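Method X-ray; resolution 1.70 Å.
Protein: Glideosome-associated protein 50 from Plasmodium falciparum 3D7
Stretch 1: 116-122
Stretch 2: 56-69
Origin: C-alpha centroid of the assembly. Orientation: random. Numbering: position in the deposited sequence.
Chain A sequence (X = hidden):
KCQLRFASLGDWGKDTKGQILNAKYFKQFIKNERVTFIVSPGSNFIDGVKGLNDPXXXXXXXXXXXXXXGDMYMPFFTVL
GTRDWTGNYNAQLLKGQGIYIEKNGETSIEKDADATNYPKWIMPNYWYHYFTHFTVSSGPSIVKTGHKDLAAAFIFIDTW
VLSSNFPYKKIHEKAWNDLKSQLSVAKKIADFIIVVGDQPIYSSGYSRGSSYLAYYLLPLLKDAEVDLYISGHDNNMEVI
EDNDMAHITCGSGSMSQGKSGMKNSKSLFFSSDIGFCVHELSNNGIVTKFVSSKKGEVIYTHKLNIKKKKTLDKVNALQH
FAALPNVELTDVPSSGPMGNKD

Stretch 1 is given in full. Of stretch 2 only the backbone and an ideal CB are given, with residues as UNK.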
ATOM      1  N   THR A 116      16.925 -10.569  -9.624  1.00 51.77           N
ATOM      2  CA  THR A 116      16.073 -11.745  -9.586  1.00 48.36           C
ATOM      3  C   THR A 116      15.011 -11.654 -10.682  1.00 46.60           C
ATOM      4  O   THR A 116      14.806 -10.585 -11.265  1.00 46.11           O
ATOM      5  CB  THR A 116      15.387 -11.873  -8.211  1.00 48.21           C
ATOM      6  OG1 THR A 116      14.770 -10.624  -7.862  1.00 46.21           O
ATOM      7  CG2 THR A 116      16.408 -12.251  -7.137  1.00 48.67           C
ATOM      8  N   ASN A 117      14.345 -12.776 -10.954  1.00 42.73           N
ATOM      9  CA  ASN A 117      13.217 -12.813 -11.893  1.00 40.89           C
ATOM     10  C   ASN A 117      11.924 -12.266 -11.280  1.00 36.67           C
ATOM     11  O   ASN A 117      10.970 -11.976 -11.994  1.00 38.38           O
ATOM     12  CB  ASN A 117      12.969 -14.246 -12.380  1.00 42.44           C
ATOM     13  CG  ASN A 117      14.143 -14.811 -13.170  1.00 47.49           C
ATOM     14  OD1 ASN A 117      14.857 -14.081 -13.857  1.00 50.77           O
ATOM     15  ND2 ASN A 117      14.341 -16.123 -13.076  1.00 50.86           N
ATOM     16  N   TYR A 118      11.903 -12.125  -9.958  1.00 34.56           N
ATOM     17  CA  TYR A 118      10.717 -11.657  -9.235  1.00 31.48           C
ATOM     18  C   TYR A 118      10.989 -10.289  -8.594  1.00 29.54           C
ATOM     19  O   TYR A 118      12.146  -9.859  -8.522  1.00 29.52           O
ATOM     20  CB  TYR A 118      10.314 -12.693  -8.184  1.00 32.28           C
ATOM     21  CG  TYR A 118      11.467 -13.200  -7.344  1.00 33.39           C
ATOM     22  CD1 TYR A 118      12.067 -14.426  -7.617  1.00 35.22           C
ATOM     23  CD2 TYR A 118      11.962 -12.450  -6.284  1.00 31.55           C
ATOM     24  CE1 TYR A 118      13.121 -14.893  -6.853  1.00 38.10           C
ATOM     25  CE2 TYR A 118      13.015 -12.908  -5.511  1.00 35.76           C
ATOM     26  CZ  TYR A 118      13.592 -14.132  -5.802  1.00 38.28           C
ATOM     27  OH  TYR A 118      14.636 -14.589  -5.044  1.00 42.28           O
ATOM     28  N   PRO A 119       9.933  -9.590  -8.136  1.00 26.52           N
ATOM     29  CA  PRO A 119      10.169  -8.243  -7.610  1.00 27.32           C
ATOM     30  C   PRO A 119      11.012  -8.223  -6.333  1.00 26.70           C
ATOM     31  O   PRO A 119      11.022  -9.196  -5.580  1.00 26.62           O
ATOM     32  CB  PRO A 119       8.751  -7.720  -7.325  1.00 27.22           C
ATOM     33  CG  PRO A 119       7.851  -8.539  -8.185  1.00 26.46           C
ATOM     34  CD  PRO A 119       8.492  -9.879  -8.282  1.00 27.57           C
ATOM     35  N   LYS A 120      11.702  -7.116  -6.097  1.00 26.20           N
ATOM     36  CA  LYS A 120      12.559  -6.970  -4.920  1.00 26.58           C
ATOM     37  C   LYS A 120      11.705  -6.608  -3.690  1.00 25.55           C
ATOM     38  O   LYS A 120      11.099  -5.550  -3.638  1.00 24.14           O
ATOM     39  CB  LYS A 120      13.636  -5.908  -5.161  1.00 28.82           C
ATOM     40  CG  LYS A 120      14.693  -5.831  -4.050  1.00 34.36           C
ATOM     41  CD  LYS A 120      15.700  -4.717  -4.279  1.00 43.88           C
ATOM     42  CE  LYS A 120      16.795  -4.740  -3.209  1.00 48.45           C
ATOM     43  NZ  LYS A 120      17.810  -3.658  -3.391  1.00 56.03           N
ATOM     44  N   TRP A 121      11.689  -7.502  -2.710  1.00 24.89           N
ATOM     45  CA  TRP A 121      10.918  -7.340  -1.480  1.00 26.19           C
ATOM     46  C   TRP A 121      11.516  -6.217  -0.631  1.00 26.16           C
ATOM     47  O   TRP A 121      12.669  -6.302  -0.221  1.00 25.70           O
ATOM     48  CB  TRP A 121      10.957  -8.672  -0.736  1.00 27.61           C
ATOM     49  CG  TRP A 121      10.131  -8.783   0.495  1.00 24.95           C
ATOM     50  CD1 TRP A 121      10.514  -8.474   1.766  1.00 26.04           C
ATOM     51  CD2 TRP A 121       8.805  -9.302   0.592  1.00 23.61           C
ATOM     52  NE1 TRP A 121       9.499  -8.746   2.647  1.00 25.00           N
ATOM     53  CE2 TRP A 121       8.440  -9.259   1.954  1.00 22.58           C
ATOM     54  CE3 TRP A 121       7.885  -9.793  -0.338  1.00 23.64           C
ATOM     55  CZ2 TRP A 121       7.196  -9.690   2.407  1.00 23.32           C
ATOM     56  CZ3 TRP A 121       6.647 -10.228   0.122  1.00 23.98           C
ATOM     57  CH2 TRP A 121       6.317 -10.164   1.478  1.00 24.91           C
ATOM     58  N   ILE A 122      10.732  -5.163  -0.399  1.00 25.11           N
ATOM     59  CA  ILE A 122      11.174  -4.004   0.365  1.00 23.46           C
ATOM     60  C   ILE A 122      10.237  -3.788   1.550  1.00 26.66           C
ATOM     61  O   ILE A 122       9.033  -3.579   1.377  1.00 23.22           O
ATOM     62  CB  ILE A 122      11.223  -2.738  -0.500  1.00 26.76           C
ATOM     63  CG1 ILE A 122      12.207  -2.934  -1.657  1.00 31.81           C
ATOM     64  CG2 ILE A 122      11.624  -1.519   0.340  1.00 27.55           C
ATOM     65  CD1 ILE A 122      12.370  -1.721  -2.531  1.00 37.51           C
ATOM     66  N   UNK A  56       6.954 -21.381   1.494  1.00 30.24           N
ATOM     67  CA  UNK A  56       5.941 -20.422   1.050  1.00 30.25           C
ATOM     68  C   UNK A  56       6.520 -19.204   0.316  1.00 29.60           C
ATOM     69  O   UNK A  56       5.872 -18.669  -0.582  1.00 29.23           O
ATOM     70  CB  UNK A  56       5.133 -19.944   2.258  1.00 30.25           C
ATOM     71  N   UNK A  57       7.729 -18.770   0.677  1.00 28.23           N
ATOM     72  CA  UNK A  57       8.373 -17.661  -0.049  1.00 28.70           C
ATOM     73  C   UNK A  57       8.521 -17.998  -1.534  1.00 29.98           C
ATOM     74  O   UNK A  57       8.200 -17.190  -2.407  1.00 29.05           O
ATOM     75  CB  UNK A  57       9.743 -17.348   0.556  1.00 28.70           C
ATOM     76  N   UNK A  58       9.017 -19.197  -1.813  1.00 31.61           N
ATOM     77  CA  UNK A  58       9.183 -19.654  -3.186  1.00 33.00           C
ATOM     78  C   UNK A  58       7.840 -19.964  -3.849  1.00 32.98           C
ATOM     79  O   UNK A  58       7.573 -19.517  -4.974  1.00 33.30           O
ATOM     80  CB  UNK A  58      10.081 -20.893  -3.220  1.00 33.00           C
ATOM     81  N   UNK A  59       6.999 -20.716  -3.145  1.00 31.99           N
ATOM     82  CA  UNK A  59       5.749 -21.234  -3.714  1.00 35.11           C
ATOM     83  C   UNK A  59       4.658 -20.190  -3.950  1.00 33.30           C
ATOM     84  O   UNK A  59       3.907 -20.305  -4.918  1.00 32.80           O
ATOM     85  CB  UNK A  59       5.193 -22.319  -2.789  1.00 35.11           C
ATOM     86  N   UNK A  60       4.566 -19.185  -3.076  1.00 29.92           N
ATOM     87  CA  UNK A  60       3.500 -18.184  -3.163  1.00 29.57           C
ATOM     88  C   UNK A  60       3.938 -16.823  -3.696  1.00 28.97           C
ATOM     89  O   UNK A  60       3.087 -16.013  -4.038  1.00 29.15           O
ATOM     90  CB  UNK A  60       2.879 -17.992  -1.778  1.00 29.57           C
ATOM     91  N   UNK A  61       5.245 -16.561  -3.762  1.00 27.54           N
ATOM     92  CA  UNK A  61       5.733 -15.262  -4.216  1.00 28.30           C
ATOM     93  C   UNK A  61       6.682 -15.425  -5.391  1.00 29.01           C
ATOM     94  O   UNK A  61       6.360 -15.019  -6.507  1.00 29.83           O
ATOM     95  CB  UNK A  61       6.430 -14.519  -3.074  1.00 28.30           C
ATOM     96  N   UNK A  62       7.835 -16.038  -5.141  1.00 28.82           N
ATOM     97  CA  UNK A  62       8.895 -16.124  -6.146  1.00 32.08           C
ATOM     98  C   UNK A  62       8.444 -16.827  -7.422  1.00 33.18           C
ATOM     99  O   UNK A  62       8.702 -16.340  -8.519  1.00 34.28           O
ATOM    100  CB  UNK A  62      10.105 -16.855  -5.562  1.00 32.08           C
ATOM    101  N   UNK A  63       7.779 -17.971  -7.281  1.00 32.65           N
ATOM    102  CA  UNK A  63       7.346 -18.743  -8.452  1.00 35.01           C
ATOM    103  C   UNK A  63       6.055 -18.218  -9.088  1.00 34.33           C
ATOM    104  O   UNK A  63       5.695 -18.646 -10.182  1.00 35.46           O
ATOM    105  CB  UNK A  63       7.151 -20.207  -8.054  1.00 35.01           C
ATOM    106  N   UNK A  64       5.362 -17.308  -8.404  1.00 32.09           N
ATOM    107  CA  UNK A  64       4.097 -16.770  -8.886  1.00 31.05           C
ATOM    108  C   UNK A  64       4.310 -15.472  -9.665  1.00 30.98           C
ATOM    109  O   UNK A  64       3.658 -15.253 -10.687  1.00 31.33           O
ATOM    110  CB  UNK A  64       3.142 -16.532  -7.714  1.00 31.05           C
ATOM    111  N   UNK A  65       5.209 -14.612  -9.185  1.00 29.62           N
ATOM    112  CA  UNK A  65       5.350 -13.260  -9.750  1.00 29.24           C
ATOM    113  C   UNK A  65       6.651 -13.063 -10.525  1.00 30.85           C
ATOM    114  O   UNK A  65       7.066 -11.930 -10.770  1.00 31.48           O
ATOM    115  CB  UNK A  65       5.271 -12.221  -8.629  1.00 29.24           C
ATOM    116  N   UNK A  66       7.274 -14.166 -10.932  1.00 34.27           N
ATOM    117  CA  UNK A  66       8.513 -14.101 -11.699  1.00 36.37           C
ATOM    118  C   UNK A  66       8.228 -14.082 -13.195  1.00 36.76           C
ATOM    119  O   UNK A  66       7.204 -14.590 -13.660  1.00 36.52           O
ATOM    120  CB  UNK A  66       9.420 -15.283 -11.350  1.00 36.37           C
ATOM    121  N   UNK A  67       9.148 -13.479 -13.935  1.00 38.30           N
ATOM    122  CA  UNK A  67       9.084 -13.440 -15.392  1.00 42.85           C
ATOM    123  C   UNK A  67      10.511 -13.318 -15.933  1.00 44.77           C
ATOM    124  O   UNK A  67      11.400 -12.799 -15.260  1.00 41.46           O
ATOM    125  CB  UNK A  67       8.208 -12.283 -15.877  1.00 42.85           C
ATOM    126  N   UNK A  68      10.735 -13.806 -17.145  1.00 50.53           N
ATOM    127  CA  UNK A  68      12.059 -13.695 -17.754  1.00 54.76           C
ATOM    128  C   UNK A  68      12.302 -12.271 -18.255  1.00 54.90           C
ATOM    129  O   UNK A  68      11.406 -11.419 -18.195  1.00 54.76           O
ATOM    130  CB  UNK A  68      12.206 -14.694 -18.903  1.00 54.76           C
ATOM    131  N   UNK A  69      13.534 -12.010 -18.688  1.00 56.02           N
ATOM    132  CA  UNK A  69      13.936 -10.714 -19.248  1.00 56.91           C
ATOM    133  C   UNK A  69      13.908  -9.564 -18.225  1.00 54.61           C
ATOM    134  O   UNK A  69      14.030  -8.391 -18.594  1.00 54.35           O
ATOM    135  CB  UNK A  69      13.021 -10.365 -20.423  1.00 56.91           C
TER

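Position 56 lies in the helix, out of reach of stretch 1; almost any helix-tolerant residue would serve, and Ala56 is deposited. At 57 the bond runs sideways and the ideal CB meets nothing, yet the six-membered ring of Trp121 lies ahead with a face free. A short side chain would fall short; a long apolar or large aromatic one could reach. Trp57 does: its edge points at that face, CZ3 3.7 Å from Trp121 CZ2, with the planes at 84°.

Position 58 points away and 59 and 60 are out of reach, so stretch 1 asks nothing of Lys58, Asn59 and Leu60.

Position 61 is the most demanding. Its CB points toward stretch 1, 5.4 Å from Trp121 CZ3, and beyond it lie the Trp121 edge, the Tyr118 ring and, farther out, the carbonyl of Pro119. Phenylalanine or leucine could use the apolar walls, but the carbonyl favours a long side chain ending in a donor. Tyr61, with chi1 t, satisfies both: OH donates to Pro119 O at 2.7 Å, while its face receives the edge of Trp121 (CZ to Trp121 CE3, 3.8 Å).

At 62 the ideal CB sits 3.7 Å from Tyr118 CD1. Any side chain with a methylene to lay on the ring would suit, such as Met, Gln, Glu or Lys. Glu62 uses CG, 3.7 Å from the centroid of the Tyr118 ring and nearly along its normal, a CH-pi contact that leaves the charge beyond the aliphatic part.

Position 63 points away; a polar residue fits, and Asp63 OD2 forms a salt bridge with Lys58 NZ at 2.8 Å. Position 64, sideways without contact, is Val64.

At 65 the ideal CB is 4.0 Å from Pro119 CD, so a CB methylene is useful whatever follows. Tyr65 packs CB there, 4.1 Å from Pro119 CD, and its ring leads away.

Position 66 has CA only 4.1 Å from the CA of Tyr118. The ideal CB lies 3.7 Å from Asn117 O but has room beyond it; serine, alanine and many others would suit. Ser66 is deposited, its CA making a CA-H...O contact with Asn117 O at 3.3 Å.

At 67 CA-to-CB points away, but the backbone N-H faces the Asn117 carbonyl, so anything except proline would do. Glu67 is deposited, and its N donates to Asn117 O at 3.1 Å.

Position 68 points away over open space near the Asn117 amide; a long polar residue could return. Poorly ordered Glu68 brings OE1 to 3.7 Å from Asn117 ND2.

Position 69, with positive phi, would suit glycine or asparagine; Lys69 points away and makes no contact.

Stretch 2 56-69: AWKNLYEDVYSEEK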
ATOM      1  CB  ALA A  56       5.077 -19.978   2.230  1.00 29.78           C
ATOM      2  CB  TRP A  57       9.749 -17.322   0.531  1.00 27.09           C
ATOM      3  CG  TRP A  57       9.723 -16.652   1.869  1.00 23.80           C
ATOM      4  CD1 TRP A  57      10.025 -17.218   3.076  1.00 24.50           C
ATOM      5  CD2 TRP A  57       9.408 -15.280   2.139  1.00 22.66           C
ATOM      6  NE1 TRP A  57       9.913 -16.291   4.078  1.00 27.21           N
ATOM      7  CE2 TRP A  57       9.540 -15.089   3.534  1.00 23.39           C
ATOM      8  CE3 TRP A  57       9.025 -14.196   1.341  1.00 23.14           C
ATOM      9  CZ2 TRP A  57       9.292 -13.856   4.148  1.00 24.42           C
ATOM     10  CZ3 TRP A  57       8.792 -12.970   1.950  1.00 23.93           C
ATOM     11  CH2 TRP A  57       8.935 -12.810   3.337  1.00 23.29           C
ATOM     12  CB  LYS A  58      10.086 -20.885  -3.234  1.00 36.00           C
ATOM     13  CG  LYS A  58      10.496 -21.283  -4.641  1.00 40.56           C
ATOM     14  CD  LYS A  58      11.542 -22.385  -4.625  1.00 46.47           C
ATOM     15  CE  LYS A  58      12.018 -22.713  -6.034  1.00 50.51           C
ATOM     16  NZ  LYS A  58      10.944 -23.318  -6.867  1.00 50.10           N
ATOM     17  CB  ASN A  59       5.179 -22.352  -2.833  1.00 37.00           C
ATOM     18  CG  ASN A  59       6.082 -23.568  -2.774  1.00 42.23           C
ATOM     19  OD1 ASN A  59       6.784 -23.892  -3.738  1.00 47.66           O
ATOM     20  ND2 ASN A  59       6.060 -24.260  -1.644  1.00 45.40           N
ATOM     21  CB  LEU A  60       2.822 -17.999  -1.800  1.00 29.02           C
ATOM     22  CG  LEU A  60       2.193 -19.246  -1.176  1.00 31.69           C
ATOM     23  CD1 LEU A  60       1.582 -18.922   0.189  1.00 32.12           C
ATOM     24  CD2 LEU A  60       1.145 -19.844  -2.110  1.00 35.98           C
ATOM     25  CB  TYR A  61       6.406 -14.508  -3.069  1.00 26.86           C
ATOM     26  CG  TYR A  61       6.991 -13.156  -3.433  1.00 25.16           C
ATOM     27  CD1 TYR A  61       6.181 -12.033  -3.543  1.00 24.63           C
ATOM     28  CD2 TYR A  61       8.363 -12.996  -3.645  1.00 26.87           C
ATOM     29  CE1 TYR A  61       6.716 -10.779  -3.858  1.00 24.35           C
ATOM     30  CE2 TYR A  61       8.904 -11.748  -3.969  1.00 25.91           C
ATOM     31  CZ  TYR A  61       8.063 -10.645  -4.072  1.00 28.13           C
ATOM     32  OH  TYR A  61       8.568  -9.405  -4.372  1.00 30.04           O
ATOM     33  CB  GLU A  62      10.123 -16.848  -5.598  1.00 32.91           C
ATOM     34  CG  GLU A  62      10.785 -16.171  -4.403  1.00 34.62           C
ATOM     35  CD  GLU A  62      11.945 -16.987  -3.836  1.00 37.55           C
ATOM     36  OE1 GLU A  62      12.349 -17.992  -4.457  1.00 39.29           O
ATOM     37  OE2 GLU A  62      12.452 -16.623  -2.760  1.00 37.78           O
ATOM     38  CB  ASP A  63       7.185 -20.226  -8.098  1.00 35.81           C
ATOM     39  CG  ASP A  63       8.518 -20.927  -7.874  1.00 42.44           C
ATOM     40  OD1 ASP A  63       9.583 -20.323  -8.138  1.00 47.23           O
ATOM     41  OD2 ASP A  63       8.500 -22.096  -7.444  1.00 45.45           O
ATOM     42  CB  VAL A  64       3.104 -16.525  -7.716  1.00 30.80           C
ATOM     43  CG1 VAL A  64       1.817 -15.848  -8.209  1.00 28.29           C
ATOM     44  CG2 VAL A  64       2.781 -17.834  -7.006  1.00 31.01           C
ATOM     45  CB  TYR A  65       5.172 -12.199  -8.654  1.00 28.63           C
ATOM     46  CG  TYR A  65       3.837 -12.354  -7.954  1.00 26.11           C
ATOM     47  CD1 TYR A  65       2.647 -11.970  -8.580  1.00 27.94           C
ATOM     48  CD2 TYR A  65       3.758 -12.907  -6.686  1.00 27.69           C
ATOM     49  CE1 TYR A  65       1.409 -12.142  -7.949  1.00 25.05           C
ATOM     50  CE2 TYR A  65       2.532 -13.069  -6.045  1.00 27.64           C
ATOM     51  CZ  TYR A  65       1.365 -12.690  -6.686  1.00 25.11           C
ATOM     52  OH  TYR A  65       0.165 -12.865  -6.048  1.00 27.59           O
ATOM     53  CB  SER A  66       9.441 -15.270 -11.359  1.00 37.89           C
ATOM     54  OG  SER A  66       8.848 -16.507 -11.701  1.00 42.85           O
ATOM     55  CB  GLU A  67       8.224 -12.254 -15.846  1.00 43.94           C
ATOM     56  CG  GLU A  67       7.855 -12.223 -17.335  1.00 51.53           C
ATOM     57  CD  GLU A  67       6.856 -13.302 -17.736  1.00 57.70           C
ATOM     58  OE1 GLU A  67       7.265 -14.476 -17.874  1.00 64.99           O
ATOM     59  OE2 GLU A  67       5.664 -12.973 -17.934  1.00 61.09           O
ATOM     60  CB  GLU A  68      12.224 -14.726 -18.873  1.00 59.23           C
ATOM     61  CG  GLU A  68      12.133 -16.179 -18.392  1.00 63.59           C
ATOM     62  CD  GLU A  68      13.129 -16.507 -17.283  1.00 68.92           C
ATOM     63  OE1 GLU A  68      12.716 -17.114 -16.270  1.00 70.51           O
ATOM     64  OE2 GLU A  68      14.322 -16.154 -17.420  1.00 73.18           O
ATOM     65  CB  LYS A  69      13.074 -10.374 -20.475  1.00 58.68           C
ATOM     66  CG  LYS A  69      13.730  -9.409 -21.465  1.00 62.51           C
ATOM     67  CD  LYS A  69      12.935  -9.289 -22.763  1.00 65.59           C
ATOM     68  CE  LYS A  69      13.214 -10.446 -23.716  1.00 68.77           C
ATOM     69  NZ  LYS A  69      12.654 -10.193 -25.076  1.00 70.21           N
TER
HETATM   70  O   HOH W   1      11.620 -10.467 -14.022  1.00 23.85           O
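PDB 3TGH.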